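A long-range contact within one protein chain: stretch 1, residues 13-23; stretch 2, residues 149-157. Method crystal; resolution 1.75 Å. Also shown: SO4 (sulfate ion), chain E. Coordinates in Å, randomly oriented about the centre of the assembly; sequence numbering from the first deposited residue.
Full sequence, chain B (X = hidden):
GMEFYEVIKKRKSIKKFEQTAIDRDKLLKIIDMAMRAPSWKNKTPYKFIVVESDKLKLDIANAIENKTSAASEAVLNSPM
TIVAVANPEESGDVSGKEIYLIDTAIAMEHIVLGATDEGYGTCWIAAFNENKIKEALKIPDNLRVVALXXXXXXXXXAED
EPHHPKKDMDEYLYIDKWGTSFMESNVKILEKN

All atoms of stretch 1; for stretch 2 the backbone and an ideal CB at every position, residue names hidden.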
ATOM      1  N   SER B  13     -11.368   5.760   8.380  1.00 18.27           N
ATOM      2  CA  SER B  13     -10.873   7.129   8.350  1.00 18.62           C
ATOM      3  C   SER B  13     -11.428   7.886   9.556  1.00 19.73           C
ATOM      4  O   SER B  13     -12.632   7.967   9.746  1.00 23.23           O
ATOM      5  CB  SER B  13     -11.264   7.834   7.051  1.00 21.00           C
ATOM      6  OG  SER B  13     -10.733   7.135   5.982  1.00 19.26           O
ATOM      7  N   ILE B  14     -10.543   8.397  10.389  1.00 17.69           N
ATOM      8  CA  ILE B  14     -10.933   9.040  11.616  1.00 16.12           C
ATOM      9  C   ILE B  14     -10.557  10.502  11.496  1.00 16.26           C
ATOM     10  O   ILE B  14      -9.481  10.862  10.984  1.00 17.11           O
ATOM     11  CB  ILE B  14     -10.250   8.388  12.851  1.00 15.65           C
ATOM     12  CG1 ILE B  14     -10.717   6.922  13.050  1.00 17.62           C
ATOM     13  CG2 ILE B  14     -10.509   9.227  14.107  1.00 16.75           C
ATOM     14  CD1 ILE B  14     -12.186   6.771  13.331  1.00 21.37           C
ATOM     15  N   LYS B  15     -11.485  11.355  11.917  1.00 17.59           N
ATOM     16  CA  LYS B  15     -11.308  12.804  11.802  1.00 19.01           C
ATOM     17  C   LYS B  15     -11.353  13.488  13.142  1.00 19.77           C
ATOM     18  O   LYS B  15     -11.044  14.676  13.213  1.00 18.48           O
ATOM     19  CB  LYS B  15     -12.378  13.421  10.889  1.00 21.70           C
ATOM     20  CG  LYS B  15     -12.329  12.892   9.475  1.00 27.12           C
ATOM     21  CD  LYS B  15     -11.199  13.490   8.700  1.00 23.64           C
ATOM     22  CE  LYS B  15     -11.292  13.052   7.238  1.00 30.64           C
ATOM     23  NZ  LYS B  15     -10.034  13.367   6.508  1.00 34.59           N
ATOM     24  N   LYS B  16     -11.725  12.736  14.190  1.00 18.38           N
ATOM     25  CA  LYS B  16     -11.919  13.292  15.508  1.00 21.84           C
ATOM     26  C   LYS B  16     -11.135  12.468  16.502  1.00 19.51           C
ATOM     27  O   LYS B  16     -11.279  11.244  16.560  1.00 18.48           O
ATOM     28  CB  LYS B  16     -13.405  13.355  15.838  1.00 21.28           C
ATOM     29  CG  LYS B  16     -14.068  14.472  15.026  1.00 25.57           C
ATOM     30  CD  LYS B  16     -15.553  14.513  15.185  1.00 32.01           C
ATOM     31  CE  LYS B  16     -16.123  15.784  14.528  1.00 40.19           C
ATOM     32  NZ  LYS B  16     -15.392  17.058  14.903  1.00 43.69           N
ATOM     33  N   PHE B  17     -10.308  13.179  17.260  1.00 19.87           N
ATOM     34  CA  PHE B  17      -9.259  12.608  18.090  1.00 22.25           C
ATOM     35  C   PHE B  17      -9.240  13.207  19.479  1.00 23.02           C
ATOM     36  O   PHE B  17      -9.550  14.389  19.667  1.00 21.86           O
ATOM     37  CB  PHE B  17      -7.897  12.876  17.459  1.00 22.18           C
ATOM     38  CG  PHE B  17      -7.677  12.138  16.194  1.00 22.37           C
ATOM     39  CD1 PHE B  17      -7.284  10.817  16.212  1.00 16.03           C
ATOM     40  CD2 PHE B  17      -7.863  12.758  14.975  1.00 19.31           C
ATOM     41  CE1 PHE B  17      -7.081  10.131  15.073  1.00 15.09           C
ATOM     42  CE2 PHE B  17      -7.670  12.084  13.825  1.00 19.70           C
ATOM     43  CZ  PHE B  17      -7.286  10.785  13.832  1.00 16.99           C
ATOM     44  N   GLU B  18      -8.837  12.383  20.441  1.00 24.48           N
ATOM     45  CA  GLU B  18      -8.572  12.841  21.791  1.00 26.36           C
ATOM     46  C   GLU B  18      -7.204  13.514  21.725  1.00 26.32           C
ATOM     47  O   GLU B  18      -6.454  13.291  20.780  1.00 21.47           O
ATOM     48  CB  GLU B  18      -8.537  11.663  22.783  1.00 27.40           C
ATOM     49  CG  GLU B  18      -9.718  10.671  22.711  1.00 29.58           C
ATOM     50  CD  GLU B  18     -11.037  11.216  23.293  1.00 43.27           C
ATOM     51  OE1 GLU B  18     -11.172  12.457  23.477  1.00 45.72           O
ATOM     52  OE2 GLU B  18     -11.944  10.380  23.557  1.00 46.01           O
ATOM     53  N   GLN B  19      -6.876  14.342  22.711  1.00 27.19           N
ATOM     54  CA  GLN B  19      -5.537  14.955  22.769  1.00 28.59           C
ATOM     55  C   GLN B  19      -4.490  14.030  23.429  1.00 26.56           C
ATOM     56  O   GLN B  19      -3.300  14.341  23.421  1.00 27.38           O
ATOM     57  CB  GLN B  19      -5.572  16.353  23.423  1.00 30.21           C
ATOM     58  CG  GLN B  19      -6.436  16.483  24.668  1.00 37.13           C
ATOM     59  CD  GLN B  19      -6.388  17.888  25.302  1.00 32.91           C
ATOM     60  OE1 GLN B  19      -5.933  18.857  24.679  1.00 44.46           O
ATOM     61  NE2 GLN B  19      -6.870  17.994  26.540  1.00 43.40           N
ATOM     62  N   THR B  20      -4.940  12.899  23.968  1.00 23.84           N
ATOM     63  CA  THR B  20      -4.058  11.870  24.541  1.00 25.24           C
ATOM     64  C   THR B  20      -2.754  11.701  23.764  1.00 22.23           C
ATOM     65  O   THR B  20      -2.771  11.470  22.566  1.00 20.75           O
ATOM     66  CB  THR B  20      -4.755  10.504  24.525  1.00 27.58           C
ATOM     67  OG1 THR B  20      -6.027  10.635  25.151  1.00 25.26           O
ATOM     68  CG2 THR B  20      -3.912   9.422  25.231  1.00 22.55           C
ATOM     69  N   ALA B  21      -1.632  11.794  24.462  1.00 20.81           N
ATOM     70  CA  ALA B  21      -0.323  11.598  23.839  1.00 22.36           C
ATOM     71  C   ALA B  21      -0.104  10.168  23.304  1.00 17.96           C
ATOM     72  O   ALA B  21      -0.525   9.182  23.910  1.00 17.47           O
ATOM     73  CB  ALA B  21       0.767  11.941  24.830  1.00 22.71           C
ATOM     74  N   ILE B  22       0.625  10.086  22.207  1.00 16.96           N
ATOM     75  CA  ILE B  22       1.002   8.815  21.579  1.00 18.36           C
ATOM     76  C   ILE B  22       2.061   8.169  22.431  1.00 18.48           C
ATOM     77  O   ILE B  22       2.947   8.860  22.915  1.00 19.24           O
ATOM     78  CB  ILE B  22       1.585   9.047  20.159  1.00 20.42           C
ATOM     79  CG1 ILE B  22       0.566   9.777  19.263  1.00 22.74           C
ATOM     80  CG2 ILE B  22       2.101   7.724  19.543  1.00 14.78           C
ATOM     81  CD1 ILE B  22      -0.712   9.046  19.019  1.00 20.85           C
ATOM     82  N   ASP B  23       1.973   6.855  22.627  1.00 19.40           N
ATOM     83  CA  ASP B  23       3.015   6.130  23.361  1.00 18.27           C
ATOM     84  C   ASP B  23       4.220   5.919  22.456  1.00 19.24           C
ATOM     85  O   ASP B  23       4.077   5.353  21.373  1.00 17.56           O
ATOM     86  CB  ASP B  23       2.483   4.783  23.855  1.00 17.98           C
ATOM     87  CG  ASP B  23       1.502   4.916  25.024  1.00 27.50           C
ATOM     88  OD1 ASP B  23       1.614   5.891  25.806  1.00 35.74           O
ATOM     89  OD2 ASP B  23       0.627   4.026  25.176  1.00 31.92           O
ATOM     90  N   UNK B 149      -0.908  11.613   7.383  1.00 17.04           N
ATOM     91  CA  UNK B 149      -2.045  11.238   8.203  1.00 14.72           C
ATOM     92  C   UNK B 149      -1.913  11.771   9.625  1.00 13.99           C
ATOM     93  O   UNK B 149      -0.794  11.733  10.225  1.00 15.01           O
ATOM     94  CB  UNK B 149      -2.198   9.716   8.224  1.00 14.72           C
ATOM     95  N   UNK B 150      -3.045  12.226  10.204  1.00 16.32           N
ATOM     96  CA  UNK B 150      -3.039  12.421  11.652  1.00 14.85           C
ATOM     97  C   UNK B 150      -2.873  11.056  12.350  1.00 17.07           C
ATOM     98  O   UNK B 150      -3.136  10.013  11.770  1.00 17.08           O
ATOM     99  CB  UNK B 150      -4.324  13.115  12.109  1.00 14.85           C
ATOM    100  N   UNK B 151      -2.452  11.097  13.595  1.00 17.55           N
ATOM    101  CA  UNK B 151      -2.316   9.886  14.423  1.00 17.43           C
ATOM    102  C   UNK B 151      -2.814  10.275  15.801  1.00 14.23           C
ATOM    103  O   UNK B 151      -2.318  11.247  16.386  1.00 14.78           O
ATOM    104  CB  UNK B 151      -0.879   9.363  14.467  1.00 17.43           C
ATOM    105  N   UNK B 152      -3.804   9.549  16.320  1.00 17.57           N
ATOM    106  CA  UNK B 152      -4.330   9.843  17.653  1.00 19.08           C
ATOM    107  C   UNK B 152      -5.280   8.752  18.137  1.00 16.20           C
ATOM    108  O   UNK B 152      -5.708   7.887  17.383  1.00 15.98           O
ATOM    109  CB  UNK B 152      -5.048  11.194  17.651  1.00 19.08           C
ATOM    110  N   UNK B 153      -5.630   8.815  19.402  1.00 18.27           N
ATOM    111  CA  UNK B 153      -6.730   8.008  19.866  1.00 17.28           C
ATOM    112  C   UNK B 153      -8.055   8.580  19.328  1.00 17.62           C
ATOM    113  O   UNK B 153      -8.335   9.756  19.518  1.00 16.86           O
ATOM    114  CB  UNK B 153      -6.737   7.944  21.395  1.00 17.28           C
ATOM    115  N   UNK B 154      -8.864   7.773  18.632  1.00 20.97           N
ATOM    116  CA  UNK B 154     -10.149   8.335  18.182  1.00 22.63           C
ATOM    117  C   UNK B 154     -11.075   8.735  19.303  1.00 24.47           C
ATOM    118  O   UNK B 154     -11.109   8.071  20.366  1.00 23.27           O
ATOM    119  CB  UNK B 154     -10.872   7.325  17.289  1.00 22.63           C
ATOM    120  N   UNK B 155     -11.830   9.803  19.071  1.00 23.04           N
ATOM    121  CA  UNK B 155     -12.965  10.113  19.924  1.00 25.38           C
ATOM    122  C   UNK B 155     -14.011   9.017  19.757  1.00 29.33           C
ATOM    123  O   UNK B 155     -14.192   8.454  18.671  1.00 27.90           O
ATOM    124  CB  UNK B 155     -13.548  11.488  19.591  1.00 25.38           C
ATOM    125  N   UNK B 156     -14.685   8.696  20.854  1.00 33.85           N
ATOM    126  CA  UNK B 156     -15.705   7.638  20.851  1.00 38.65           C
ATOM    127  C   UNK B 156     -16.724   7.810  19.719  1.00 41.32           C
ATOM    128  O   UNK B 156     -17.116   6.844  19.073  1.00 41.64           O
ATOM    129  CB  UNK B 156     -16.434   7.615  22.196  1.00 38.65           C
ATOM    130  N   UNK B 157     -17.135   9.052  19.483  1.00 44.30           N
ATOM    131  CA  UNK B 157     -17.935   9.403  18.321  1.00 47.31           C
ATOM    132  C   UNK B 157     -17.296   8.863  17.048  1.00 48.02           C
ATOM    133  O   UNK B 157     -17.945   8.156  16.280  1.00 49.23           O
ATOM    134  CB  UNK B 157     -18.109  10.920  18.228  1.00 47.31           C
TER
HETATM  135  S   SO4 E 193     -13.069   4.412   5.293  1.00 31.91           S
HETATM  136  O1  SO4 E 193     -13.914   5.161   4.377  1.00 31.11           O
HETATM  137  O2  SO4 E 193     -13.277   2.970   5.155  1.00 33.10           O
HETATM  138  O3  SO4 E 193     -13.410   4.755   6.676  1.00 28.08           O
HETATM  139  O4  SO4 E 193     -11.671   4.710   4.980  1.00 24.30           O

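Position 149 gives little to work with: its ideal CB has nothing of stretch 1 within 5.5 Å, so this contact does not restrict it, though phi/psi of -149/141° is extended and suits a beta-branched residue among others. It is Thr149, whose OG1 donates to the backbone O of position 150 at 2.7 Å.

At position 150 CA-to-CB points toward stretch 1, and the ideal CB lies 3.9 Å from Phe17 CE2. A compact apolar side chain would suit, and phi of -65° also admits proline. The residue is Pro150, with its CB 3.8 Å from Phe17 CE2.

Position 151 directs CB away, but the ideal CB is still 4.6 Å from Ile22 CD1, so a branched aliphatic chain could reach back. Leu151 does so: its chi1 is t, its chi2 p, and its CD2 comes 4.0 Å from Ile22 CD1.

Position 152 is the most restrictive. Its ideal CB would sit 2.7 Å from Phe17 CD1, a clash with the ring as placed, so the visible atoms leave room for glycine alone. Gly152 lets the ring approach until Phe17 CD1 is 3.4 Å from Gly152 CA, while Ile22 CD1 packs 3.9 Å from the same CA.

At position 153 the backbone is engaged: Glu18 N donates to its O at 2.8 Å and 168°. CB points sideways, 4.2 Å from Glu18 CG and 4.5 Å from Thr20 CB, where valine, isoleucine, leucine or threonine would fit. Val153 places CG1 4.0 Å from Glu18 CG and CG2 4.0 Å from Thr20 CB. A water accepts from Val153 N at 2.8 Å and donates from its O to Glu18 O at 2.8 Å and Thr20 O at 2.7 Å.

Position 154 pairs with Phe17 in a single beta bridge, CA to CA 4.4 Å. Its N makes no hydrogen bond to stretch 1, phi is -63°, and the ideal CB is 3.7 Å from Ile14 CG2; proline or a small apolar residue would serve. Pro154 brings CB 3.9 Å from Ile14 CG2.

Position 155 needs a free amide, because its N donates to Lys16 O at 2.9 Å and 168°. That disfavours proline; near the Glu18 carboxylate, a long polar or basic chain is plausible. Lys155 runs alongside, its CG 3.8 Å from Glu18 OE1 and its CE 3.2 Å from Phe17 O, without NZ forming a salt bridge to Glu18.

Positions 156 and 157 are loosely constrained: the ideal CB of 156 is 5.4 Å from Glu18 OE2 and that of 157 is 5.4 Å from Lys16 CD; many polar residues would do. They are Asp156 and Ser157.

Stretch 2 149-157: TPLGVPKDS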
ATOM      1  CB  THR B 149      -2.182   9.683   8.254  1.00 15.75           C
ATOM      2  OG1 THR B 149      -3.224   9.293   9.175  1.00 16.05           O
ATOM      3  CG2 THR B 149      -0.877   9.054   8.688  1.00 14.99           C
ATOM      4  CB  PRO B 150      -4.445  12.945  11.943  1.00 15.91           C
ATOM      5  CG  PRO B 150      -5.285  12.386  10.775  1.00 17.85           C
ATOM      6  CD  PRO B 150      -4.385  12.479   9.615  1.00 15.45           C
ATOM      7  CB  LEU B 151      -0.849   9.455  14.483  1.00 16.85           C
ATOM      8  CG  LEU B 151      -0.658   8.096  15.179  1.00 20.50           C
ATOM      9  CD1 LEU B 151      -1.172   7.030  14.225  1.00 19.39           C
ATOM     10  CD2 LEU B 151       0.813   7.886  15.560  1.00 23.24           C
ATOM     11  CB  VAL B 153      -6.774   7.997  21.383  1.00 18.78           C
ATOM     12  CG1 VAL B 153      -7.937   7.141  21.843  1.00 20.39           C
ATOM     13  CG2 VAL B 153      -5.435   7.522  21.916  1.00 19.15           C
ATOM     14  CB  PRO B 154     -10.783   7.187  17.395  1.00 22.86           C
ATOM     15  CG  PRO B 154      -9.587   6.328  16.976  1.00 27.12           C
ATOM     16  CD  PRO B 154      -8.691   6.391  18.167  1.00 22.11           C
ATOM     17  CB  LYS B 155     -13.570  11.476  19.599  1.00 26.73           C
ATOM     18  CG  LYS B 155     -12.661  12.634  19.984  1.00 27.02           C
ATOM     19  CD  LYS B 155     -13.441  13.864  20.363  1.00 34.73           C
ATOM     20  CE  LYS B 155     -12.496  15.034  20.624  1.00 35.54           C
ATOM     21  NZ  LYS B 155     -13.227  16.290  20.932  1.00 43.40           N
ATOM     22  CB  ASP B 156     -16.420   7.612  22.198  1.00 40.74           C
ATOM     23  CG  ASP B 156     -15.484   7.266  23.363  1.00 44.66           C
ATOM     24  OD1 ASP B 156     -14.505   6.514  23.154  1.00 52.43           O
ATOM     25  OD2 ASP B 156     -15.739   7.747  24.493  1.00 50.25           O
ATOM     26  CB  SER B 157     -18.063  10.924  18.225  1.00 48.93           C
ATOM     27  OG  SER B 157     -18.195  11.491  19.522  1.00 53.20           O
TER
HETATM   28  O   HOH W   1      -4.787  11.093  20.801  1.00 19.31           O
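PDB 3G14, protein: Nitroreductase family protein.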